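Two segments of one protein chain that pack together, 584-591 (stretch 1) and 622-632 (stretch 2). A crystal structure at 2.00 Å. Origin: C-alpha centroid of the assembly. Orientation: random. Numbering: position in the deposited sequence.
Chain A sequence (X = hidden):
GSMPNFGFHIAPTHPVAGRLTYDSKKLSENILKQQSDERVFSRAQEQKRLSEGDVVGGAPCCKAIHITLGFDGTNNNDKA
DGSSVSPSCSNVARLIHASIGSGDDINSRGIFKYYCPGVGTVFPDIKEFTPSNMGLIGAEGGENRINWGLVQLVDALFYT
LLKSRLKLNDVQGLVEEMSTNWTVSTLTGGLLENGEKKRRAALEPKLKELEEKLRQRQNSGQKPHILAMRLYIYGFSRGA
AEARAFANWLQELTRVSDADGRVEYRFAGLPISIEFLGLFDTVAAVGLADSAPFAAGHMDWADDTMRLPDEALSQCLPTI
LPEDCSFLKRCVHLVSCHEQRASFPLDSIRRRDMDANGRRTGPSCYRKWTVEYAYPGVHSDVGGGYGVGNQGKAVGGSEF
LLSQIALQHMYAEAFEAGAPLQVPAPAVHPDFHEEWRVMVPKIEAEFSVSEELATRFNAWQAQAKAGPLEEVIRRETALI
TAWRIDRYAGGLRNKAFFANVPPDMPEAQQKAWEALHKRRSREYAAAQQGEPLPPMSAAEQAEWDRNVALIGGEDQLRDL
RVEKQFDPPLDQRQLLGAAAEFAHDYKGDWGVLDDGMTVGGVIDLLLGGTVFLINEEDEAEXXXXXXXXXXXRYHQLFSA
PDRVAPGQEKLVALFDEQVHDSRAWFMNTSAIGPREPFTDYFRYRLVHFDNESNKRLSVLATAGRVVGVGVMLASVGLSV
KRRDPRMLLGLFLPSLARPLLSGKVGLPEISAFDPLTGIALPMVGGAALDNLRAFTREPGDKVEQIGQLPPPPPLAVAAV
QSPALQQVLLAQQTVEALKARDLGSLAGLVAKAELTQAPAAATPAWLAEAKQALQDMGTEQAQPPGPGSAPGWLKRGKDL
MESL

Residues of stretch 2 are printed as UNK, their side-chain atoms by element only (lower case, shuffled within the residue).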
# COMPACT_ATOMS: atom_id res chain seq x y z
N HIS A 584 -23.41 4.97 17.94
CA HIS A 584 -24.06 6.23 17.57
C HIS A 584 -24.57 6.21 16.12
O HIS A 584 -25.76 6.51 15.86
CB HIS A 584 -23.10 7.41 17.75
CG HIS A 584 -23.71 8.74 17.43
ND1 HIS A 584 -23.40 9.44 16.29
CD2 HIS A 584 -24.62 9.48 18.09
CE1 HIS A 584 -24.08 10.57 16.27
NE2 HIS A 584 -24.84 10.61 17.35
N ASP A 585 -23.69 5.87 15.18
CA ASP A 585 -24.06 5.81 13.77
C ASP A 585 -25.24 4.86 13.54
O ASP A 585 -26.15 5.15 12.76
CB ASP A 585 -22.88 5.35 12.90
CG ASP A 585 -21.78 6.38 12.80
OD1 ASP A 585 -21.97 7.53 13.26
OD2 ASP A 585 -20.70 6.05 12.25
N TYR A 586 -25.22 3.72 14.20
CA TYR A 586 -26.21 2.69 13.91
C TYR A 586 -27.56 3.05 14.53
O TYR A 586 -28.60 2.71 13.98
CB TYR A 586 -25.72 1.32 14.39
CG TYR A 586 -26.74 0.22 14.20
CD1 TYR A 586 -26.93 -0.37 12.95
CD2 TYR A 586 -27.51 -0.23 15.26
CE1 TYR A 586 -27.87 -1.38 12.76
CE2 TYR A 586 -28.45 -1.24 15.09
CZ TYR A 586 -28.62 -1.81 13.85
OH TYR A 586 -29.56 -2.81 13.71
N LYS A 587 -27.54 3.76 15.66
CA LYS A 587 -28.80 4.16 16.31
C LYS A 587 -29.45 5.29 15.52
O LYS A 587 -30.67 5.33 15.37
CB LYS A 587 -28.56 4.58 17.77
CG LYS A 587 -29.87 4.77 18.58
CD LYS A 587 -29.63 5.43 19.93
CE LYS A 587 -29.37 4.41 21.05
NZ LYS A 587 -28.11 3.61 20.82
N GLY A 588 -28.62 6.19 14.99
CA GLY A 588 -29.12 7.30 14.20
C GLY A 588 -29.89 8.36 14.98
O GLY A 588 -30.76 9.03 14.42
N ASP A 589 -29.59 8.50 16.27
CA ASP A 589 -30.14 9.58 17.08
C ASP A 589 -29.35 10.86 16.81
O ASP A 589 -28.57 11.31 17.66
CB ASP A 589 -30.03 9.21 18.56
CG ASP A 589 -31.33 8.68 19.13
OD1 ASP A 589 -32.10 8.02 18.40
OD2 ASP A 589 -31.59 8.94 20.34
N TRP A 590 -29.54 11.46 15.64
CA TRP A 590 -28.62 12.47 15.13
C TRP A 590 -28.61 13.76 15.94
O TRP A 590 -27.55 14.34 16.18
CB TRP A 590 -28.89 12.80 13.66
CG TRP A 590 -28.97 11.60 12.73
CD1 TRP A 590 -30.01 11.27 11.90
CD2 TRP A 590 -27.96 10.61 12.52
NE1 TRP A 590 -29.71 10.12 11.20
CE2 TRP A 590 -28.46 9.69 11.56
CE3 TRP A 590 -26.70 10.39 13.06
CZ2 TRP A 590 -27.73 8.58 11.13
CZ3 TRP A 590 -25.97 9.28 12.63
CH2 TRP A 590 -26.49 8.40 11.67
N GLY A 591 -29.79 14.21 16.35
CA GLY A 591 -29.93 15.50 16.99
C GLY A 591 -30.61 16.46 16.03
O GLY A 591 -31.36 16.04 15.13
N UNK A 622 -25.62 4.42 0.63
CA UNK A 622 -24.68 3.44 1.14
C UNK A 622 -24.99 3.19 2.61
O UNK A 622 -25.04 2.04 3.05
o UNK A 622 -20.46 4.16 0.43
c UNK A 622 -22.68 3.82 -0.48
o UNK A 622 -20.65 4.04 -1.75
c UNK A 622 -23.20 3.90 0.97
c UNK A 622 -21.16 4.03 -0.60
N UNK A 623 -25.17 4.28 3.36
CA UNK A 623 -25.51 4.16 4.78
C UNK A 623 -26.72 3.26 4.93
O UNK A 623 -26.73 2.35 5.75
c UNK A 623 -25.50 5.62 7.94
c UNK A 623 -26.33 5.42 6.84
o UNK A 623 -27.88 5.11 10.72
c UNK A 623 -26.00 5.52 9.24
c UNK A 623 -28.18 5.03 8.36
c UNK A 623 -25.80 5.53 5.42
c UNK A 623 -27.34 5.22 9.44
c UNK A 623 -27.68 5.15 7.08
N UNK A 624 -27.76 3.54 4.15
CA UNK A 624 -28.99 2.78 4.29
C UNK A 624 -28.87 1.31 3.89
O UNK A 624 -29.41 0.44 4.57
c UNK A 624 -30.15 3.47 3.56
o UNK A 624 -30.44 4.72 4.18
N UNK A 625 -28.18 1.02 2.80
CA UNK A 625 -28.00 -0.37 2.40
C UNK A 625 -27.19 -1.13 3.47
O UNK A 625 -27.53 -2.26 3.82
c UNK A 625 -26.85 -1.77 -1.05
o UNK A 625 -27.63 -1.49 -1.97
c UNK A 625 -27.32 -0.44 1.04
c UNK A 625 -27.32 -1.83 0.38
n UNK A 625 -25.56 -2.00 -1.26
N UNK A 626 -26.15 -0.50 3.99
CA UNK A 626 -25.33 -1.15 5.01
C UNK A 626 -26.17 -1.40 6.28
O UNK A 626 -26.11 -2.48 6.86
c UNK A 626 -21.95 0.61 4.23
c UNK A 626 -23.09 -0.40 4.16
c UNK A 626 -24.07 -0.33 5.33
c UNK A 626 -23.36 -0.86 6.59
N UNK A 627 -26.94 -0.40 6.68
CA UNK A 627 -27.78 -0.54 7.86
C UNK A 627 -28.77 -1.68 7.69
O UNK A 627 -28.88 -2.55 8.56
c UNK A 627 -30.20 0.70 11.32
c UNK A 627 -28.50 0.78 8.12
c UNK A 627 -28.93 0.96 9.54
c UNK A 627 -28.43 1.72 10.54
n UNK A 627 -30.05 0.34 10.06
n UNK A 627 -29.24 1.54 11.63
N UNK A 628 -29.48 -1.70 6.56
CA UNK A 628 -30.45 -2.77 6.27
C UNK A 628 -29.88 -4.19 6.12
O UNK A 628 -30.35 -5.12 6.81
c UNK A 628 -33.02 -0.90 4.05
n UNK A 628 -32.99 0.45 3.48
n UNK A 628 -33.41 2.72 3.50
c UNK A 628 -32.00 -1.08 5.17
c UNK A 628 -33.47 1.53 4.09
n UNK A 628 -34.02 1.43 5.30
c UNK A 628 -31.28 -2.41 5.03
N UNK A 629 -28.92 -4.37 5.21
CA UNK A 629 -28.22 -5.65 5.03
C UNK A 629 -27.63 -6.12 6.36
O UNK A 629 -27.80 -7.28 6.76
o UNK A 629 -26.49 -4.97 1.79
o UNK A 629 -28.63 -5.12 2.24
c UNK A 629 -27.03 -5.56 4.03
c UNK A 629 -27.43 -5.20 2.59
N UNK A 630 -26.88 -5.23 7.01
CA UNK A 630 -26.32 -5.51 8.32
C UNK A 630 -27.31 -6.02 9.36
O UNK A 630 -27.08 -7.06 10.00
N UNK A 631 -28.42 -5.32 9.53
CA UNK A 631 -29.44 -5.74 10.49
C UNK A 631 -30.02 -7.13 10.13
O UNK A 631 -30.15 -8.05 11.01
c UNK A 631 -30.54 -4.68 10.54
o UNK A 631 -30.00 -3.43 10.94
N UNK A 632 -30.37 -7.30 8.88
CA UNK A 632 -30.88 -8.58 8.40
C UNK A 632 -29.92 -9.73 8.68
O UNK A 632 -30.31 -10.70 9.26
c UNK A 632 -31.28 -8.52 6.92

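Position 622 carries three side-chain carbons in an unbranched run, the third bearing two oxygens, and it lies out of reach of stretch 1; a carboxylate at the end of three carbons is Glu-622. At position 623 one carbon leads into a ring of six carbons bearing a single oxygen. CA-to-CB points toward stretch 1, and the oxygen lies 2.7 Å from O of Asp-585 and 3.5 Å from CZ2 of Trp-590. A hydroxylated six-membered ring identifies Tyr-623, whose OH donates a hydrogen bond to that carbonyl.

Position 624 has one carbon and one oxygen, distant from stretch 1: Ser-624. Position 625 has three carbons, the last carrying one oxygen and one nitrogen, a terminal amide that gives Gln-625; it too makes no contact. Position 626 has four carbons forked at the first, one arm two carbons long, and is Ile-626, a buried residue that does not reach stretch 1.

At position 627 one carbon bears a five-membered ring of three carbons and two nitrogens. The ring lies over a face of the Tyr-586 ring, and one nitrogen comes within 2.7 Å of O of Tyr-586. This imidazole is His-627, and the nitrogen is NE2, donating a nearly linear hydrogen bond (170°).

At position 628 three carbons lead to a nitrogen and a carbon carrying two more nitrogens, a guanidinium on an aliphatic stem, hence Arg-628, with CA-to-CB directed away from stretch 1. Position 629 has two carbons, the second with two oxygens, and is Asp-629, also out of reach. Position 630 has no side-chain atoms and is Gly-630; an ideal CB would clash with O of Ile-626, 2.7 Å away. Position 631 has one carbon and one oxygen, the oxygen 2.9 Å from OH of Tyr-586, and is Ser-631. Position 632 has a single carbon and is Ala-632, which is remote from the contact.

Three residues spaced four apart, Tyr-623, His-627 and Ser-631, thus bring one side of the helix against stretch 1. The first two bind carbonyls at the end of the helix in stretch 1, just before Gly-588 departs with positive phi. Tyr-586 is held at both ends: its backbone O accepts from His-627, while its OH donates to OG of Ser-631, which in turn donates to O of His-627 at 2.8 Å. Between these bonds the Tyr-586 and His-627 rings form an offset stack, their centroids 4.2 Å apart and their planes at 10°. Trp-590 adds an oblique apolar contact, its CZ2 lying 3.8 Å from CZ of Tyr-623.

Stretch 2 (622-632) EYSQIHRDGSA
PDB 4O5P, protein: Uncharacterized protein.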